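PDB 3SK9: putative uncharacterized protein TTHB187 from Thermus thermophilus HB8, which cuts single-stranded DNA through its metal-dependent N-terminal HD nuclease domain, the part present here, and serves CRISPR immunity as an endonuclease and helicase. Local coordinates for residues N21-D32 with F219-Y230. Numbering follows the deposited sequence.
Sequences NPFHPLLAHMLD and FPYGRDPRRGDY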
loop_
_atom_site.group_PDB
_atom_site.type_symbol
_atom_site.label_atom_id
_atom_site.label_comp_id
_atom_site.label_asym_id
_atom_site.label_seq_id
_atom_site.Cartn_x
_atom_site.Cartn_y
_atom_site.Cartn_z
ATOM N N ASN A 21 1.813 16.335 -2.926
ATOM C CA ASN A 21 2.158 17.693 -2.509
ATOM C C ASN A 21 3.655 17.724 -2.178
ATOM O O ASN A 21 4.229 16.742 -1.638
ATOM C CB ASN A 21 1.269 18.086 -1.325
ATOM C CG ASN A 21 1.596 19.477 -0.770
ATOM O OD1 ASN A 21 2.564 19.630 -0.082
ATOM N ND2 ASN A 21 0.739 20.474 -1.048
ATOM N N PRO A 22 4.337 18.834 -2.525
ATOM C CA PRO A 22 5.784 18.986 -2.280
ATOM C C PRO A 22 6.203 18.823 -0.812
ATOM O O PRO A 22 7.342 18.510 -0.491
ATOM C CB PRO A 22 6.061 20.428 -2.720
ATOM C CG PRO A 22 4.947 20.778 -3.622
ATOM C CD PRO A 22 3.747 20.030 -3.144
ATOM N N PHE A 23 5.286 19.049 0.107
ATOM C CA PHE A 23 5.620 18.919 1.508
ATOM C C PHE A 23 5.211 17.556 2.109
ATOM O O PHE A 23 5.245 17.388 3.331
ATOM C CB PHE A 23 4.977 20.089 2.305
ATOM C CG PHE A 23 5.452 21.453 1.839
ATOM C CD1 PHE A 23 6.704 21.905 2.194
ATOM C CD2 PHE A 23 4.669 22.229 0.996
ATOM C CE1 PHE A 23 7.177 23.131 1.751
ATOM C CE2 PHE A 23 5.120 23.472 0.550
ATOM C CZ PHE A 23 6.381 23.927 0.948
ATOM N N HIS A 24 4.830 16.590 1.252
ATOM C CA HIS A 24 4.351 15.268 1.737
ATOM C C HIS A 24 5.200 14.194 1.055
ATOM O O HIS A 24 5.015 13.901 -0.122
ATOM C CB HIS A 24 2.870 15.116 1.372
ATOM C CG HIS A 24 2.175 13.965 2.049
ATOM N ND1 HIS A 24 2.235 13.746 3.408
ATOM C CD2 HIS A 24 1.322 13.031 1.555
ATOM C CE1 HIS A 24 1.491 12.703 3.723
ATOM N NE2 HIS A 24 0.936 12.234 2.611
ATOM N N PRO A 25 6.205 13.685 1.758
ATOM C CA PRO A 25 7.039 12.668 1.124
ATOM C C PRO A 25 6.209 11.419 0.755
ATOM O O PRO A 25 5.271 11.075 1.497
ATOM C CB PRO A 25 8.064 12.318 2.238
ATOM C CG PRO A 25 8.201 13.595 3.053
ATOM C CD PRO A 25 6.782 14.199 3.031
ATOM N N LEU A 26 6.608 10.721 -0.301
ATOM C CA LEU A 26 5.964 9.470 -0.688
ATOM C C LEU A 26 5.996 8.528 0.519
ATOM O O LEU A 26 5.009 7.852 0.800
ATOM C CB LEU A 26 6.707 8.831 -1.852
ATOM C CG LEU A 26 6.142 7.485 -2.349
ATOM C CD1 LEU A 26 4.664 7.592 -2.650
ATOM C CD2 LEU A 26 6.926 7.085 -3.618
ATOM N N LEU A 27 7.119 8.466 1.250
ATOM C CA LEU A 27 7.191 7.503 2.366
ATOM C C LEU A 27 6.124 7.791 3.432
ATOM O O LEU A 27 5.570 6.856 4.043
ATOM C CB LEU A 27 8.574 7.550 3.034
ATOM C CG LEU A 27 8.746 6.634 4.237
ATOM C CD1 LEU A 27 8.583 5.155 3.890
ATOM C CD2 LEU A 27 10.139 6.922 4.849
ATOM N N ALA A 28 5.839 9.080 3.671
ATOM C CA ALA A 28 4.794 9.470 4.618
ATOM C C ALA A 28 3.445 8.940 4.140
ATOM O O ALA A 28 2.658 8.422 4.940
ATOM C CB ALA A 28 4.744 10.974 4.780
ATOM N N HIS A 29 3.162 9.081 2.846
ATOM C CA HIS A 29 1.910 8.596 2.307
ATOM C C HIS A 29 1.845 7.077 2.428
ATOM O O HIS A 29 0.805 6.517 2.743
ATOM C CB HIS A 29 1.753 9.006 0.846
ATOM C CG HIS A 29 0.483 8.502 0.236
ATOM N ND1 HIS A 29 -0.755 8.941 0.635
ATOM C CD2 HIS A 29 0.261 7.567 -0.719
ATOM C CE1 HIS A 29 -1.692 8.307 -0.049
ATOM N NE2 HIS A 29 -1.103 7.468 -0.881
ATOM N N MET A 30 2.955 6.395 2.180
ATOM C CA MET A 30 2.950 4.909 2.267
ATOM C C MET A 30 2.715 4.445 3.705
ATOM O O MET A 30 1.954 3.496 3.976
ATOM C CB MET A 30 4.277 4.316 1.715
ATOM C CG MET A 30 4.479 4.425 0.162
ATOM S SD MET A 30 6.249 4.098 -0.282
ATOM C CE MET A 30 6.388 2.373 0.156
ATOM N N LEU A 31 3.331 5.128 4.659
ATOM C CA LEU A 31 3.144 4.723 6.054
ATOM C C LEU A 31 1.726 5.067 6.543
ATOM O O LEU A 31 1.121 4.300 7.350
ATOM C CB LEU A 31 4.191 5.364 6.947
ATOM C CG LEU A 31 5.625 4.868 6.781
ATOM C CD1 LEU A 31 6.592 5.792 7.563
ATOM C CD2 LEU A 31 5.766 3.412 7.233
ATOM N N ASP A 32 1.179 6.181 6.055
ATOM C CA ASP A 32 -0.207 6.545 6.410
ATOM C C ASP A 32 -1.179 5.463 5.902
ATOM O O ASP A 32 -2.155 5.129 6.582
ATOM C CB ASP A 32 -0.637 7.870 5.753
ATOM C CG ASP A 32 0.083 9.093 6.364
ATOM O OD1 ASP A 32 0.663 8.927 7.449
ATOM O OD2 ASP A 32 0.034 10.169 5.741
ATOM N N PHE A 219 -5.267 13.342 6.887
ATOM C CA PHE A 219 -3.843 13.037 6.996
ATOM C C PHE A 219 -3.072 14.249 6.484
ATOM O O PHE A 219 -2.596 14.280 5.356
ATOM C CB PHE A 219 -3.514 11.759 6.186
ATOM C CG PHE A 219 -3.792 10.496 6.957
ATOM C CD1 PHE A 219 -5.033 9.854 6.883
ATOM C CD2 PHE A 219 -2.818 9.990 7.805
ATOM C CE1 PHE A 219 -5.285 8.680 7.680
ATOM C CE2 PHE A 219 -3.054 8.869 8.599
ATOM C CZ PHE A 219 -4.262 8.206 8.529
ATOM N N PRO A 220 -2.914 15.249 7.348
ATOM C CA PRO A 220 -2.327 16.522 6.905
ATOM C C PRO A 220 -0.897 16.404 6.372
ATOM O O PRO A 220 -0.100 15.582 6.842
ATOM C CB PRO A 220 -2.311 17.374 8.194
ATOM C CG PRO A 220 -3.241 16.682 9.175
ATOM C CD PRO A 220 -3.179 15.220 8.807
ATOM N N TYR A 221 -0.573 17.255 5.392
ATOM C CA TYR A 221 0.777 17.287 4.826
ATOM C C TYR A 221 1.712 17.946 5.817
ATOM O O TYR A 221 1.258 18.793 6.601
ATOM C CB TYR A 221 0.808 18.077 3.518
ATOM C CG TYR A 221 -0.121 17.584 2.431
ATOM C CD1 TYR A 221 -0.331 16.205 2.207
ATOM C CD2 TYR A 221 -0.801 18.482 1.618
ATOM C CE1 TYR A 221 -1.179 15.759 1.190
ATOM C CE2 TYR A 221 -1.649 18.031 0.589
ATOM C CZ TYR A 221 -1.823 16.667 0.384
ATOM O OH TYR A 221 -2.667 16.228 -0.624
ATOM N N GLY A 222 2.990 17.536 5.822
ATOM C CA GLY A 222 4.014 18.201 6.610
ATOM C C GLY A 222 4.512 17.435 7.826
ATOM O O GLY A 222 5.246 17.984 8.678
ATOM N N ARG A 223 4.151 16.156 7.912
ATOM C CA ARG A 223 4.627 15.306 9.002
ATOM C C ARG A 223 5.878 14.648 8.459
ATOM O O ARG A 223 5.915 14.240 7.297
ATOM C CB ARG A 223 3.568 14.260 9.442
ATOM C CG ARG A 223 2.362 14.932 10.180
ATOM C CD ARG A 223 1.143 14.049 10.335
ATOM N NE ARG A 223 0.549 13.835 9.027
ATOM C CZ ARG A 223 0.423 12.659 8.428
ATOM N NH1 ARG A 223 0.774 11.528 9.064
ATOM N NH2 ARG A 223 -0.107 12.626 7.189
ATOM N N ASP A 224 6.899 14.510 9.305
ATOM C CA ASP A 224 8.187 13.988 8.861
ATOM C C ASP A 224 8.303 12.505 9.137
ATOM O O ASP A 224 8.403 12.102 10.298
ATOM C CB ASP A 224 9.324 14.754 9.600
ATOM C CG ASP A 224 10.735 14.268 9.220
ATOM O OD1 ASP A 224 11.698 14.833 9.794
ATOM O OD2 ASP A 224 10.914 13.330 8.383
ATOM N N PRO A 225 8.342 11.682 8.064
ATOM C CA PRO A 225 8.365 10.235 8.229
ATOM C C PRO A 225 9.705 9.688 8.748
ATOM O O PRO A 225 9.794 8.522 9.078
ATOM C CB PRO A 225 8.060 9.716 6.810
ATOM C CG PRO A 225 8.641 10.765 5.899
ATOM C CD PRO A 225 8.283 12.070 6.627
ATOM N N ARG A 226 10.734 10.517 8.849
ATOM C CA ARG A 226 11.984 10.044 9.450
ATOM C C ARG A 226 11.866 9.921 10.970
ATOM O O ARG A 226 12.719 9.316 11.609
ATOM C CB ARG A 226 13.126 10.991 9.127
ATOM C CG ARG A 226 13.505 11.044 7.645
ATOM C CD ARG A 226 14.538 12.136 7.422
ATOM N NE ARG A 226 13.937 13.451 7.631
ATOM C CZ ARG A 226 14.631 14.568 7.819
ATOM N NH1 ARG A 226 15.961 14.525 7.830
ATOM N NH2 ARG A 226 14.003 15.730 7.996
ATOM N N ARG A 227 10.824 10.492 11.553
ATOM C CA ARG A 227 10.700 10.525 13.005
ATOM C C ARG A 227 10.238 9.186 13.554
ATOM O O ARG A 227 9.375 8.550 12.988
ATOM C CB ARG A 227 9.708 11.599 13.437
ATOM C CG ARG A 227 10.200 13.017 13.199
ATOM C CD ARG A 227 9.291 13.990 13.867
ATOM N NE ARG A 227 9.591 14.085 15.290
ATOM C CZ ARG A 227 8.675 14.189 16.244
ATOM N NH1 ARG A 227 7.385 14.207 15.938
ATOM N NH2 ARG A 227 9.055 14.267 17.510
ATOM N N GLY A 228 10.812 8.767 14.678
ATOM C CA GLY A 228 10.408 7.526 15.312
ATOM C C GLY A 228 8.959 7.494 15.762
ATOM O O GLY A 228 8.345 6.432 15.832
ATOM N N ASP A 229 8.385 8.646 16.062
ATOM C CA ASP A 229 6.996 8.644 16.509
ATOM C C ASP A 229 5.991 8.711 15.354
ATOM O O ASP A 229 4.786 8.781 15.605
ATOM C CB ASP A 229 6.738 9.786 17.509
ATOM C CG ASP A 229 7.104 11.170 16.954
ATOM O OD1 ASP A 229 7.356 11.315 15.731
ATOM O OD2 ASP A 229 7.127 12.128 17.769
ATOM N N TYR A 230 6.465 8.672 14.102
ATOM C CA TYR A 230 5.553 8.905 12.964
ATOM C C TYR A 230 4.412 7.896 12.941
ATOM O O TYR A 230 3.238 8.244 12.747
ATOM C CB TYR A 230 6.286 8.804 11.610
ATOM C CG TYR A 230 5.402 9.221 10.439
ATOM C CD1 TYR A 230 5.396 10.541 9.986
ATOM C CD2 TYR A 230 4.581 8.294 9.792
ATOM C CE1 TYR A 230 4.597 10.942 8.928
ATOM C CE2 TYR A 230 3.757 8.684 8.737
ATOM C CZ TYR A 230 3.798 10.019 8.291
ATOM O OH TYR A 230 2.997 10.427 7.270
HETATM O O HOH W 1 3.861 14.689 5.494
#
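Ala28 and Pro225 bring the two backbones within 5.1 Å, CA to CA, where an irregular loop, 219-230, runs beside the start of a helix and the turn leading into it. The contact illustrates how a buried carboxylate can tie a loop to a helix. Arg223, its chain bent at chi3 (-69°), meets Asp32 end-on: NH1 reaches OD1, and NH2 reaches OD2 at 2.9 Å in a nearly straight bond (166° at the hydrogen). Tyr230 OH donates to the same Asp32 OD1 at 2.8 Å, from the face of the carboxylate opposite Arg223 NH1; together these bonds would be expected to keep Asp32 ionised. NE and NH2 of Arg223 also share Pro220 O, which fixes the guanidinium's rotation. Nearby, a water joins His24 ND1 to Gly222 N and Arg223 O. Tyr221 CD1 lies over one face of the His24 imidazole, while Asn21 CB makes a CH-pi contact over a face of the Tyr221 ring, 3.7 Å from the centroid. Pro225 packs against Pro25, Leu27 and Ala28. Helix 26-43 carries the metal-binding residue His29, which starts out away from the loop and is hydrogen-bonded through NE2 to Asp210, another metal-binding residue; helix 230-246 backs Phe219 and Arg223, and helix 165-181 covers Leu27 and Leu31.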